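Local coordinates for formimidoylglutamase (PDB 3M1R), which hydrolyses N-formimidoyl-L-glutamate to L-glutamate and formamide in histidine degradation, as a manganese-dependent enzyme of the arginase family, at residues Ala148-Asp153 with Ile187-Arg192; Ala154-Arg159 with Ala199-Ala204; Ser243-Val248 with Ile288-Pro293; Gly221-Ile226 with Leu271-Tyr276; Asp250-Pro255 with Gly264-Glu269. All blocks are in the same frame, centred on the assembly; numbering follows the deposited sequence.

In the fold
All five contacts belong to the arginase-family alpha/beta fold, built round one parallel sheet. Contacts 1 and 3, centres about 12 Å apart, pair neighbouring strands: 147-152 with 186-191, and 239-245 with 283-289; 147-152 and 239-245 are themselves adjacent. The C-terminal ends of these strands and the loops after them bring contacts 1, 2 and 3 together at the two metal ions. Contact 4 packs helices 222-234 and 267-278 against each other, on the side of the sheet that carries F152 and L189. Along the chain contacts 1 and 2 interleave, as do 3 and 4; contact 1 closes before contact 3 opens, and contact 5 is nested inside 3 and 4. Contacts 2 and 5 both reach a second subunit.

Contact 1: residues Ala148-Asp153 with Ile187-Arg192; sequences AVIQFD and IQLGIR. With CA (calcium ion), chain B; CA (calcium ion), chain C.
One face of the F152 ring is covered by L189, whose CD1 lies 4.0 Å from the ring centroid and 28° off its normal, a CH-pi contact between side chains running the same way. That methyl also meets I150 CG2 at 3.6 Å, and helix 267-278 packs on F152 through L270, A273 and I277. The other flat pair is two amides on the opposite side of the sheet: Q151 and Q188 run side by side with their planes 76° apart. Q188 NE2 gives a hydrogen bond of 2.9 Å to Q151 OE1, arriving from above the carbonyl plane, while Q188 OE1 turns to H156.

Between these two layers run parallel neighbours of a beta-alpha-beta unit; the axes of 148-152 and 187-191 come within 4.7 Å. Backbone bonds join I187 N to V149 O, Q151 N to I187 O, L189 N to Q151 O and D153 N to L189 O. Past the strand, D153 OD1 binds the chain B calcium ion at 2.4 Å and OD2 the chain C ion at 2.7 Å, the positions inferred for the manganese pair. Q151 NE2, held also by H156 O, donates to D153 OD2 at 3.3 Å, from above the carboxylate plane. Q188 probably steadies Q151, which in turn may help orient D153, a bridging metal ligand: a second shell of neutral amides behind the site.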
# COMPACT_ATOMS: atom_id res chain seq x y z
N ALA D 148 31.03 10.59 -27.44
CA ALA D 148 29.94 11.53 -27.24
C ALA D 148 28.95 10.90 -26.27
O ALA D 148 28.76 9.69 -26.29
CB ALA D 148 29.25 11.82 -28.53
N VAL D 149 28.32 11.72 -25.43
CA VAL D 149 27.31 11.22 -24.49
C VAL D 149 25.98 11.87 -24.79
O VAL D 149 25.87 13.10 -24.83
CB VAL D 149 27.68 11.48 -23.01
CG1 VAL D 149 26.61 10.90 -22.05
CG2 VAL D 149 29.06 10.91 -22.67
N ILE D 150 24.97 11.04 -25.04
CA ILE D 150 23.60 11.51 -25.09
C ILE D 150 22.95 11.20 -23.74
O ILE D 150 22.70 10.03 -23.42
CB ILE D 150 22.83 10.88 -26.24
CG1 ILE D 150 23.44 11.35 -27.57
CG2 ILE D 150 21.35 11.25 -26.18
CD1 ILE D 150 22.97 10.57 -28.76
N GLN D 151 22.71 12.25 -22.97
CA GLN D 151 22.19 12.16 -21.61
C GLN D 151 20.71 12.56 -21.60
O GLN D 151 20.38 13.73 -21.80
CB GLN D 151 23.01 13.08 -20.69
CG GLN D 151 22.49 13.27 -19.25
CD GLN D 151 23.23 14.38 -18.49
OE1 GLN D 151 24.15 15.01 -19.01
NE2 GLN D 151 22.82 14.61 -17.25
N PHE D 152 19.82 11.58 -21.41
CA PHE D 152 18.41 11.88 -21.21
C PHE D 152 18.21 12.22 -19.73
O PHE D 152 18.47 11.38 -18.85
CB PHE D 152 17.52 10.71 -21.61
CG PHE D 152 17.42 10.51 -23.10
CD1 PHE D 152 16.45 11.17 -23.83
CD2 PHE D 152 18.28 9.66 -23.76
CE1 PHE D 152 16.36 10.99 -25.19
CE2 PHE D 152 18.20 9.48 -25.12
CZ PHE D 152 17.23 10.13 -25.84
N ASP D 153 17.78 13.44 -19.44
CA ASP D 153 17.74 13.91 -18.07
C ASP D 153 16.92 15.18 -17.88
O ASP D 153 16.96 16.09 -18.72
CB ASP D 153 19.18 14.16 -17.56
CG ASP D 153 19.33 13.81 -16.11
OD1 ASP D 153 18.42 14.19 -15.36
OD2 ASP D 153 20.33 13.16 -15.71
N ILE D 187 25.32 15.86 -25.14
CA ILE D 187 23.99 16.34 -25.49
C ILE D 187 22.99 16.00 -24.37
O ILE D 187 22.67 14.82 -24.15
CB ILE D 187 23.52 15.74 -26.83
CG1 ILE D 187 24.46 16.17 -27.94
CG2 ILE D 187 22.13 16.20 -27.17
CD1 ILE D 187 24.31 15.34 -29.15
N GLN D 188 22.50 17.02 -23.67
CA GLN D 188 21.53 16.81 -22.60
C GLN D 188 20.15 17.03 -23.15
O GLN D 188 19.84 18.10 -23.65
CB GLN D 188 21.78 17.76 -21.42
CG GLN D 188 23.18 17.65 -20.83
CD GLN D 188 23.33 18.47 -19.54
OE1 GLN D 188 22.91 19.63 -19.47
NE2 GLN D 188 23.95 17.86 -18.53
N LEU D 189 19.30 16.00 -23.04
CA LEU D 189 17.97 16.06 -23.62
C LEU D 189 16.94 15.96 -22.52
O LEU D 189 16.97 15.01 -21.73
CB LEU D 189 17.78 14.91 -24.63
CG LEU D 189 18.68 14.87 -25.87
CD1 LEU D 189 18.61 13.51 -26.57
CD2 LEU D 189 18.32 15.98 -26.86
N GLY D 190 16.04 16.94 -22.45
CA GLY D 190 14.94 16.92 -21.50
C GLY D 190 15.11 17.78 -20.27
O GLY D 190 14.32 17.67 -19.32
N ILE D 191 16.12 18.66 -20.28
CA ILE D 191 16.40 19.52 -19.12
C ILE D 191 15.13 20.29 -18.77
O ILE D 191 14.56 20.98 -19.62
CB ILE D 191 17.58 20.49 -19.37
CG1 ILE D 191 18.89 19.72 -19.59
CG2 ILE D 191 17.72 21.46 -18.23
CD1 ILE D 191 19.25 18.77 -18.45
N ARG D 192 14.68 20.19 -17.53
CA ARG D 192 13.31 20.57 -17.22
C ARG D 192 13.25 21.85 -16.39
O ARG D 192 14.03 22.03 -15.47
CB ARG D 192 12.59 19.41 -16.51
CG ARG D 192 11.08 19.53 -16.49
CD ARG D 192 10.48 18.48 -15.57
NE ARG D 192 10.73 17.13 -16.07
CZ ARG D 192 10.33 16.02 -15.47
NH1 ARG D 192 9.65 16.10 -14.32
NH2 ARG D 192 10.59 14.82 -16.00
CA CA B . 17.74 13.26 -13.30
CA CA C . 20.20 13.09 -13.06

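Contact 2: residues Ala154-Arg159 with Ala199-Ala204; sequences AHHDVR and AYEAYA. With CA (calcium ion), chain B; CA (calcium ion), chain C.
V158 and R159 pack against Y200 just beyond the arginase-family metal loop D153-A154-H155-H156-D157, and helix 198-206 forms the wall behind it. The tight part is around V158. With CG1 anti to the carbonyl carbon (chi1 -70°), CG2 is left between the backbone N and the carbonyl carbon, against Y200 CB at 3.6 Å, and V158 CB meets Y203 CD2 at 3.6 Å. R159 CA lies over the face of the Y200 ring, 4.0 Å from the centroid, with V158 O over the same face, both set toward the rim; R159 CG touches Y200 CE2 at 3.4 Å. No hydrogen bond joins the two segments.

Looser packing is found at H156, whose NE2 is 3.7 Å from E201 CA and whose ND1, bonded to Q188, is 4.2 Å from A204 CB. The partly exposed R159 and E201 send their polar ends to a second subunit: R159 makes a salt bridge with D19 there, which also bonds Y200 OH, and E201 bonds Y74 there. On the inner side the loop carries the metal ligands away from the helix, with D157 holding the chain C calcium ion through both carboxylate oxygens and H155 ND1 binding the chain B ion at 2.4 Å.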
# COMPACT_ATOMS: atom_id res chain seq x y z
N ALA D 154 16.17 15.23 -16.77
CA ALA D 154 15.57 16.49 -16.34
C ALA D 154 16.64 17.41 -15.75
O ALA D 154 16.41 18.61 -15.67
CB ALA D 154 14.46 16.24 -15.27
N HIS D 155 17.77 16.85 -15.32
CA HIS D 155 18.78 17.61 -14.57
C HIS D 155 20.15 17.59 -15.23
O HIS D 155 20.52 16.61 -15.86
CB HIS D 155 18.96 17.05 -13.16
CG HIS D 155 17.68 16.67 -12.50
ND1 HIS D 155 17.06 15.46 -12.74
CD2 HIS D 155 16.89 17.32 -11.62
CE1 HIS D 155 15.96 15.38 -12.02
NE2 HIS D 155 15.82 16.50 -11.34
N HIS D 156 20.92 18.66 -15.01
CA HIS D 156 22.26 18.80 -15.58
C HIS D 156 23.22 17.77 -15.01
O HIS D 156 24.08 17.25 -15.73
CB HIS D 156 22.82 20.21 -15.35
CG HIS D 156 22.09 21.28 -16.10
ND1 HIS D 156 22.06 21.32 -17.48
CD2 HIS D 156 21.38 22.35 -15.68
CE1 HIS D 156 21.35 22.37 -17.87
NE2 HIS D 156 20.93 23.01 -16.79
N ASP D 157 23.06 17.47 -13.72
CA ASP D 157 23.95 16.56 -13.00
C ASP D 157 25.39 16.99 -12.99
O ASP D 157 26.29 16.16 -13.17
CB ASP D 157 23.88 15.15 -13.56
CG ASP D 157 22.73 14.36 -13.01
OD1 ASP D 157 21.92 14.94 -12.25
OD2 ASP D 157 22.64 13.16 -13.33
N VAL D 158 25.61 18.28 -12.76
CA VAL D 158 26.94 18.81 -12.61
C VAL D 158 27.16 19.37 -11.19
O VAL D 158 27.86 20.37 -11.02
CB VAL D 158 27.21 19.91 -13.66
CG1 VAL D 158 27.32 19.29 -15.07
CG2 VAL D 158 26.11 20.97 -13.60
N ARG D 159 26.57 18.71 -10.20
CA ARG D 159 26.65 19.17 -8.80
C ARG D 159 28.08 19.22 -8.27
O ARG D 159 28.92 18.40 -8.65
CB ARG D 159 25.82 18.27 -7.88
CG ARG D 159 24.38 18.73 -7.67
CD ARG D 159 23.66 17.82 -6.68
NE ARG D 159 22.24 18.15 -6.56
CZ ARG D 159 21.72 18.85 -5.56
NH1 ARG D 159 20.41 19.10 -5.54
NH2 ARG D 159 22.49 19.31 -4.58
N ALA D 199 23.46 28.26 -10.93
CA ALA D 199 24.89 28.00 -10.95
C ALA D 199 25.24 26.82 -11.85
O ALA D 199 26.19 26.89 -12.64
CB ALA D 199 25.39 27.74 -9.53
N TYR D 200 24.48 25.75 -11.72
CA TYR D 200 24.78 24.53 -12.45
C TYR D 200 24.49 24.67 -13.93
O TYR D 200 25.20 24.11 -14.76
CB TYR D 200 24.02 23.36 -11.83
CG TYR D 200 24.51 23.04 -10.44
CD1 TYR D 200 25.78 23.43 -10.02
CD2 TYR D 200 23.72 22.33 -9.54
CE1 TYR D 200 26.24 23.14 -8.76
CE2 TYR D 200 24.18 22.03 -8.26
CZ TYR D 200 25.43 22.44 -7.88
OH TYR D 200 25.90 22.14 -6.63
N GLU D 201 23.46 25.43 -14.26
CA GLU D 201 23.18 25.75 -15.66
C GLU D 201 24.34 26.56 -16.20
O GLU D 201 24.80 26.32 -17.31
CB GLU D 201 21.88 26.55 -15.78
CG GLU D 201 21.50 26.93 -17.19
CD GLU D 201 20.42 28.00 -17.22
OE1 GLU D 201 19.26 27.68 -17.54
OE2 GLU D 201 20.74 29.17 -16.92
N ALA D 202 24.82 27.52 -15.41
CA ALA D 202 25.97 28.31 -15.83
C ALA D 202 27.19 27.42 -16.06
O ALA D 202 27.94 27.61 -17.01
CB ALA D 202 26.29 29.41 -14.81
N TYR D 203 27.38 26.44 -15.18
CA TYR D 203 28.55 25.59 -15.27
C TYR D 203 28.55 24.74 -16.53
O TYR D 203 29.60 24.46 -17.10
CB TYR D 203 28.67 24.69 -14.04
CG TYR D 203 29.73 23.63 -14.21
CD1 TYR D 203 31.01 23.80 -13.67
CD2 TYR D 203 29.47 22.47 -14.92
CE1 TYR D 203 31.98 22.83 -13.83
CE2 TYR D 203 30.44 21.49 -15.09
CZ TYR D 203 31.69 21.68 -14.54
OH TYR D 203 32.65 20.71 -14.70
N ALA D 204 27.36 24.33 -16.97
CA ALA D 204 27.23 23.53 -18.18
C ALA D 204 27.42 24.39 -19.42
O ALA D 204 27.85 23.91 -20.47
CB ALA D 204 25.87 22.82 -18.22
CA CA B . 17.74 13.26 -13.30
CA CA C . 20.20 13.09 -13.06

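Contact 3: residues Ser243-Val248 with Ile288-Pro293; sequences SVDMDV and IVEVDP. With CA (calcium ion), chain B; CA (calcium ion), chain C.
V244 pairs with I288 and D245 with V289 as parallel strand ends, tied by V289 N to V244 O (2.8 Å) and M246 N to V289 O (3.0 Å). They are the two strands of the beta-alpha-beta unit that runs through helix 267-278, and at their C-terminal ends the chain turns to the metal site of the arginase fold.

On one face of the sheet V289 CG2 presses on D245 CA at 3.5 Å. Past the strands, selenomethionine M246, bent at chi2 and chi3, lies alongside V291: its CG is 3.4 Å from V291 CG2, tighter than ordinary van der Waals contact, and it also touches I288 CG2. Helix 300-318 packs on this apolar group through A304, V308 and S302.

D245 extends to the ions, with CG anti to the backbone N (chi1 178°). Its OD2 bridges both, at 2.5 Å from the chain C calcium ion and 2.6 Å from the chain B ion, while D247 chelates the chain B ion with both oxygens. E290 OE1 accepts from the backbone N of N130, whose side chain is itself a metal ligand. A water links the segments further, donating to D247 OD2 at 2.7 Å and to E290 OE2 at 2.9 Å.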
# COMPACT_ATOMS: atom_id res chain seq x y z
N SER D 243 23.04 7.53 -22.22
CA SER D 243 22.70 7.46 -20.80
C SER D 243 21.26 7.87 -20.56
O SER D 243 20.89 9.03 -20.73
CB SER D 243 23.63 8.35 -19.97
OG SER D 243 23.40 8.16 -18.57
N VAL D 244 20.45 6.91 -20.17
CA VAL D 244 19.05 7.20 -19.90
C VAL D 244 18.78 7.29 -18.40
O VAL D 244 18.84 6.29 -17.68
CB VAL D 244 18.12 6.15 -20.49
CG1 VAL D 244 16.67 6.55 -20.17
CG2 VAL D 244 18.34 6.05 -21.98
N ASP D 245 18.50 8.50 -17.95
CA ASP D 245 18.07 8.73 -16.58
C ASP D 245 16.56 8.77 -16.65
O ASP D 245 15.98 9.64 -17.29
CB ASP D 245 18.64 10.05 -16.06
CG ASP D 245 18.19 10.38 -14.64
OD1 ASP D 245 17.12 9.94 -14.18
OD2 ASP D 245 18.94 11.10 -13.98
N MSE D 246 15.92 7.80 -16.02
CA MSE D 246 14.49 7.60 -16.22
C MSE D 246 13.67 8.77 -15.71
O MSE D 246 12.51 8.92 -16.08
CB MSE D 246 14.02 6.27 -15.60
CG MSE D 246 14.56 5.03 -16.34
SE MSE D 246 13.95 4.82 -18.21
CE MSE D 246 12.11 4.27 -17.80
N ASP D 247 14.26 9.63 -14.88
CA ASP D 247 13.48 10.74 -14.35
C ASP D 247 13.28 11.86 -15.37
O ASP D 247 12.58 12.82 -15.10
CB ASP D 247 14.00 11.26 -12.99
CG ASP D 247 15.34 11.95 -13.10
OD1 ASP D 247 15.67 12.49 -14.19
OD2 ASP D 247 16.05 11.95 -12.07
N VAL D 248 13.85 11.68 -16.56
CA VAL D 248 13.51 12.54 -17.70
C VAL D 248 12.02 12.36 -18.05
O VAL D 248 11.39 13.24 -18.62
CB VAL D 248 14.37 12.18 -18.93
CG1 VAL D 248 13.86 10.90 -19.63
CG2 VAL D 248 14.41 13.34 -19.91
N ILE D 288 20.84 2.59 -18.02
CA ILE D 288 19.60 3.12 -17.48
C ILE D 288 19.77 3.35 -15.99
O ILE D 288 20.19 2.45 -15.26
CB ILE D 288 18.46 2.15 -17.72
CG1 ILE D 288 18.32 1.93 -19.23
CG2 ILE D 288 17.16 2.66 -17.08
CD1 ILE D 288 17.34 0.85 -19.56
N VAL D 289 19.49 4.57 -15.56
CA VAL D 289 19.64 4.90 -14.16
C VAL D 289 18.37 5.49 -13.57
O VAL D 289 17.44 5.88 -14.30
CB VAL D 289 20.82 5.88 -13.91
CG1 VAL D 289 22.14 5.22 -14.23
CG2 VAL D 289 20.64 7.17 -14.72
N GLU D 290 18.34 5.51 -12.24
CA GLU D 290 17.36 6.22 -11.44
C GLU D 290 15.98 5.56 -11.39
O GLU D 290 15.00 6.19 -11.02
CB GLU D 290 17.30 7.71 -11.83
CG GLU D 290 18.59 8.46 -11.46
CD GLU D 290 18.83 8.60 -9.92
OE1 GLU D 290 19.94 8.29 -9.44
OE2 GLU D 290 17.91 9.04 -9.20
N VAL D 291 15.92 4.28 -11.72
CA VAL D 291 14.72 3.51 -11.42
C VAL D 291 14.72 3.07 -9.96
O VAL D 291 15.68 2.46 -9.49
CB VAL D 291 14.60 2.30 -12.34
CG1 VAL D 291 13.41 1.43 -11.95
CG2 VAL D 291 14.48 2.77 -13.78
N ASP D 292 13.64 3.35 -9.23
CA ASP D 292 13.56 2.91 -7.84
C ASP D 292 12.30 2.05 -7.61
O ASP D 292 11.21 2.55 -7.40
CB ASP D 292 13.62 4.11 -6.89
CG ASP D 292 13.73 3.70 -5.40
OD1 ASP D 292 13.49 2.52 -5.07
OD2 ASP D 292 14.07 4.58 -4.57
N PRO D 293 12.47 0.74 -7.65
CA PRO D 293 11.36 -0.19 -7.47
C PRO D 293 10.59 0.03 -6.17
O PRO D 293 9.39 -0.25 -6.17
CB PRO D 293 12.05 -1.55 -7.41
CG PRO D 293 13.38 -1.35 -8.04
CD PRO D 293 13.77 0.05 -7.78
CA CA B . 17.74 13.26 -13.30
CA CA C . 20.20 13.09 -13.06
O HOH W 1 15.56 10.74 -9.66

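Contact 4: residues Gly221-Ile226 with Leu271-Tyr276; sequences GLIPTI and LEAVKY
Just before L222, which lays its CD2 on A273 across the contact, G221 O is gripped twice by one residue: T225 N donates to it at 2.9 Å and T225 OG1 at 2.8 Å, the hydroxyl coming from 44° out of the carbonyl plane. G221 is the N-cap residue of helix 222-234 and also the residue, with positive phi, at which the preceding helix 214-220 ends. Helices 222-234 and 267-278 lie next to each other on one side of the parallel alpha/beta sheet; the axes of their segments 222-226 and 271-276 are 10.0 Å apart at closest and cross at -30°.

No hydrogen bond spans the pair; it is joined by apolar side chains gathered round the small residue A273. L222 has CG anti to its backbone N (chi1 -176°), and its CD2 comes within 3.5 Å of A273 CB. From the next turn I226 CD1 approaches the same methyl at 4.0 Å. I223 sends its CD1 over the backbone of the other helix, 3.6 Å from A273 CA, beside E272 O and the CB of Y276. Toward the sheet this group continues into F152 and L189, which touch A273 and I226 from the sheet side.

The outer rim is polar. E272 makes a weak salt bridge with K275 one turn on, and its OE2 also bonds a diethylene glycol molecule, probably from the crystallisation liquor. At the far end I226 and Y276 run alongside in opposite senses, and I226 CG2 meets the ring at its edge, 4.1 Å from Y276 CE2.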
# COMPACT_ATOMS: atom_id res chain seq x y z
N GLY D 221 10.13 19.06 -31.24
CA GLY D 221 9.95 17.61 -31.31
C GLY D 221 11.23 16.88 -30.97
O GLY D 221 12.32 17.29 -31.39
N LEU D 222 11.13 15.80 -30.20
CA LEU D 222 12.32 15.08 -29.76
C LEU D 222 13.21 14.55 -30.91
O LEU D 222 14.41 14.81 -30.94
CB LEU D 222 11.97 13.96 -28.76
CG LEU D 222 13.18 13.23 -28.18
CD1 LEU D 222 14.22 14.21 -27.66
CD2 LEU D 222 12.77 12.23 -27.10
N ILE D 223 12.62 13.80 -31.84
CA ILE D 223 13.43 13.23 -32.91
C ILE D 223 14.06 14.30 -33.82
O ILE D 223 15.25 14.21 -34.14
CB ILE D 223 12.65 12.21 -33.76
CG1 ILE D 223 12.15 11.04 -32.90
CG2 ILE D 223 13.56 11.70 -34.88
CD1 ILE D 223 13.21 10.04 -32.56
N PRO D 224 13.28 15.31 -34.24
CA PRO D 224 13.92 16.41 -34.98
C PRO D 224 15.01 17.12 -34.16
O PRO D 224 16.04 17.50 -34.69
CB PRO D 224 12.75 17.36 -35.27
CG PRO D 224 11.56 16.47 -35.32
CD PRO D 224 11.82 15.44 -34.23
N THR D 225 14.78 17.29 -32.86
CA THR D 225 15.80 17.92 -32.02
C THR D 225 17.12 17.15 -32.08
O THR D 225 18.19 17.74 -32.16
CB THR D 225 15.35 18.04 -30.56
OG1 THR D 225 14.28 18.98 -30.45
CG2 THR D 225 16.51 18.51 -29.70
N ILE D 226 17.04 15.82 -32.06
CA ILE D 226 18.22 14.98 -32.12
C ILE D 226 18.90 14.99 -33.50
O ILE D 226 20.14 14.98 -33.59
CB ILE D 226 17.88 13.53 -31.73
CG1 ILE D 226 17.46 13.46 -30.27
CG2 ILE D 226 19.05 12.61 -31.97
CD1 ILE D 226 17.08 12.06 -29.85
N LEU D 271 11.07 5.92 -26.13
CA LEU D 271 11.39 4.66 -26.78
C LEU D 271 11.80 4.92 -28.24
O LEU D 271 12.76 4.34 -28.74
CB LEU D 271 10.22 3.67 -26.70
CG LEU D 271 9.77 3.23 -25.30
CD1 LEU D 271 8.53 2.34 -25.39
CD2 LEU D 271 10.88 2.49 -24.59
N GLU D 272 11.07 5.81 -28.91
CA GLU D 272 11.33 6.09 -30.32
C GLU D 272 12.71 6.72 -30.47
O GLU D 272 13.45 6.39 -31.37
CB GLU D 272 10.25 7.02 -30.88
CG GLU D 272 10.00 6.87 -32.37
CD GLU D 272 9.57 5.46 -32.77
OE1 GLU D 272 9.79 5.08 -33.94
OE2 GLU D 272 9.03 4.72 -31.91
N ALA D 273 13.05 7.61 -29.54
CA ALA D 273 14.34 8.33 -29.59
C ALA D 273 15.51 7.38 -29.37
O ALA D 273 16.50 7.41 -30.11
CB ALA D 273 14.36 9.47 -28.57
N VAL D 274 15.41 6.55 -28.35
CA VAL D 274 16.39 5.49 -28.13
C VAL D 274 16.55 4.57 -29.37
O VAL D 274 17.68 4.23 -29.75
CB VAL D 274 16.01 4.66 -26.89
CG1 VAL D 274 16.92 3.46 -26.76
CG2 VAL D 274 16.09 5.54 -25.64
N LYS D 275 15.45 4.15 -30.00
CA LYS D 275 15.57 3.30 -31.18
C LYS D 275 16.32 4.03 -32.32
O LYS D 275 17.22 3.47 -32.94
CB LYS D 275 14.22 2.76 -31.67
CG LYS D 275 14.33 2.13 -33.08
CD LYS D 275 13.04 1.49 -33.60
CE LYS D 275 11.79 2.35 -33.37
NZ LYS D 275 11.10 2.10 -32.03
N TYR D 276 15.97 5.28 -32.56
CA TYR D 276 16.69 6.12 -33.50
C TYR D 276 18.20 6.15 -33.23
O TYR D 276 18.99 5.77 -34.09
CB TYR D 276 16.13 7.54 -33.51
CG TYR D 276 16.77 8.42 -34.56
CD1 TYR D 276 16.54 8.20 -35.91
CD2 TYR D 276 17.61 9.47 -34.21
CE1 TYR D 276 17.14 8.99 -36.88
CE2 TYR D 276 18.20 10.26 -35.17
CZ TYR D 276 17.96 10.02 -36.50
OH TYR D 276 18.55 10.82 -37.46

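Contact 5: residues Asp250-Pro255 with Gly264-Glu269; sequences DQSHAP and GLYTDE
Two first torsions bring D250 and H253 onto the segment 264-269: D250 holds CG anti to its backbone N (chi1 -171°), placing CG on the G264 side, and H253 holds CG anti to its carbonyl carbon (chi1 -74°), on the side of Y266 and T267. The backbones are tied where D250 N donates to L265 O at 2.8 Å. G264 has no side chain, which lets D250 come this close.

H253 and Y266 cross at about a right angle as side chains, but their ring planes are inclined by 48°, so the pair is oblique. Y266 CB lies over the imidazole face, 3.8 Å from its centroid, and Y266 CD2 is over the same ring near the rim. T267 OG1 makes a weak bond with H253 ND1, and a water joins it to the loop, 2.9 Å from T267 OG1 and donating to H253 O. Helix 267-278 begins here, with Y266 in the N-cap position and its N donating to E269 OE1 at 3.1 Å.

The contact sits between subunits: S252 packs on S252 of a second subunit, and H253 on Y266 of a third. Around D250 the buried carboxylate is well supplied with donors. OD1 takes G264 N on its anti lone pair at 3.2 Å, while S252 OG at 2.8 Å and S252 N at 3.0 Å reach OD2 from opposite faces of its plane, the latter closing an Asx turn. Such a set of donors, all from uncharged groups, would probably stabilise an ionised D250 and fix its rotation.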
# COMPACT_ATOMS: atom_id res chain seq x y z
N ASP D 250 7.99 11.99 -17.45
CA ASP D 250 6.97 12.61 -16.64
C ASP D 250 6.53 11.69 -15.51
O ASP D 250 6.44 10.46 -15.69
CB ASP D 250 5.76 12.93 -17.52
CG ASP D 250 4.73 13.78 -16.80
OD1 ASP D 250 4.86 15.02 -16.81
OD2 ASP D 250 3.79 13.20 -16.23
N GLN D 251 6.22 12.27 -14.35
CA GLN D 251 5.88 11.44 -13.19
C GLN D 251 4.75 10.47 -13.50
O GLN D 251 4.73 9.36 -12.98
CB GLN D 251 5.60 12.27 -11.93
CG GLN D 251 4.48 13.28 -12.04
CD GLN D 251 4.34 14.10 -10.76
OE1 GLN D 251 5.18 14.01 -9.87
NE2 GLN D 251 3.29 14.89 -10.67
N SER D 252 3.81 10.86 -14.36
CA SER D 252 2.70 9.95 -14.66
C SER D 252 3.15 8.69 -15.41
O SER D 252 2.47 7.67 -15.35
CB SER D 252 1.55 10.67 -15.38
OG SER D 252 1.96 11.18 -16.64
N HIS D 253 4.30 8.77 -16.10
CA HIS D 253 4.84 7.64 -16.88
C HIS D 253 5.94 6.88 -16.13
O HIS D 253 6.17 5.71 -16.41
CB HIS D 253 5.38 8.13 -18.24
CG HIS D 253 4.32 8.47 -19.23
ND1 HIS D 253 4.25 7.91 -20.50
CD2 HIS D 253 3.24 9.29 -19.13
CE1 HIS D 253 3.19 8.39 -21.13
NE2 HIS D 253 2.56 9.22 -20.32
N ALA D 254 6.61 7.55 -15.19
CA ALA D 254 7.62 6.89 -14.35
C ALA D 254 7.48 7.29 -12.88
O ALA D 254 8.29 8.08 -12.39
CB ALA D 254 9.03 7.21 -14.86
N PRO D 255 6.46 6.76 -12.18
CA PRO D 255 6.25 7.16 -10.78
C PRO D 255 7.34 6.61 -9.88
O PRO D 255 7.44 7.01 -8.74
CB PRO D 255 4.90 6.50 -10.42
CG PRO D 255 4.81 5.32 -11.33
CD PRO D 255 5.40 5.85 -12.66
N GLY D 264 7.50 16.30 -18.06
CA GLY D 264 8.56 15.49 -18.64
C GLY D 264 8.18 14.74 -19.90
O GLY D 264 7.08 14.87 -20.43
N LEU D 265 9.11 13.93 -20.39
CA LEU D 265 8.90 13.12 -21.58
C LEU D 265 7.84 12.03 -21.34
O LEU D 265 7.63 11.60 -20.20
CB LEU D 265 10.21 12.44 -21.99
CG LEU D 265 11.33 13.21 -22.68
CD1 LEU D 265 12.39 12.19 -23.12
CD2 LEU D 265 10.79 13.97 -23.89
N TYR D 266 7.19 11.58 -22.40
CA TYR D 266 6.31 10.41 -22.27
C TYR D 266 7.07 9.19 -22.80
O TYR D 266 7.94 9.34 -23.62
CB TYR D 266 4.96 10.69 -22.93
CG TYR D 266 4.27 11.91 -22.31
CD1 TYR D 266 4.05 13.08 -23.05
CD2 TYR D 266 3.90 11.92 -20.96
CE1 TYR D 266 3.44 14.20 -22.47
CE2 TYR D 266 3.30 13.03 -20.38
CZ TYR D 266 3.07 14.16 -21.13
OH TYR D 266 2.48 15.26 -20.54
N THR D 267 6.79 7.99 -22.27
CA THR D 267 7.64 6.84 -22.57
C THR D 267 7.76 6.50 -24.08
O THR D 267 8.84 6.20 -24.55
CB THR D 267 7.23 5.58 -21.79
OG1 THR D 267 7.08 5.91 -20.40
CG2 THR D 267 8.32 4.52 -21.91
N ASP D 268 6.66 6.55 -24.81
CA ASP D 268 6.70 6.23 -26.24
C ASP D 268 7.61 7.19 -27.02
O ASP D 268 8.31 6.78 -27.95
CB ASP D 268 5.28 6.22 -26.81
CG ASP D 268 4.52 7.48 -26.49
OD1 ASP D 268 4.86 8.54 -27.05
OD2 ASP D 268 3.57 7.41 -25.67
N GLU D 269 7.61 8.46 -26.63
CA GLU D 269 8.56 9.45 -27.12
C GLU D 269 10.00 9.02 -26.85
O GLU D 269 10.86 9.11 -27.71
CB GLU D 269 8.33 10.75 -26.38
CG GLU D 269 8.01 11.93 -27.22
CD GLU D 269 7.83 13.17 -26.35
OE1 GLU D 269 7.36 13.03 -25.19
OE2 GLU D 269 8.19 14.26 -26.83
O HOH W 2 5.41 4.21 -18.73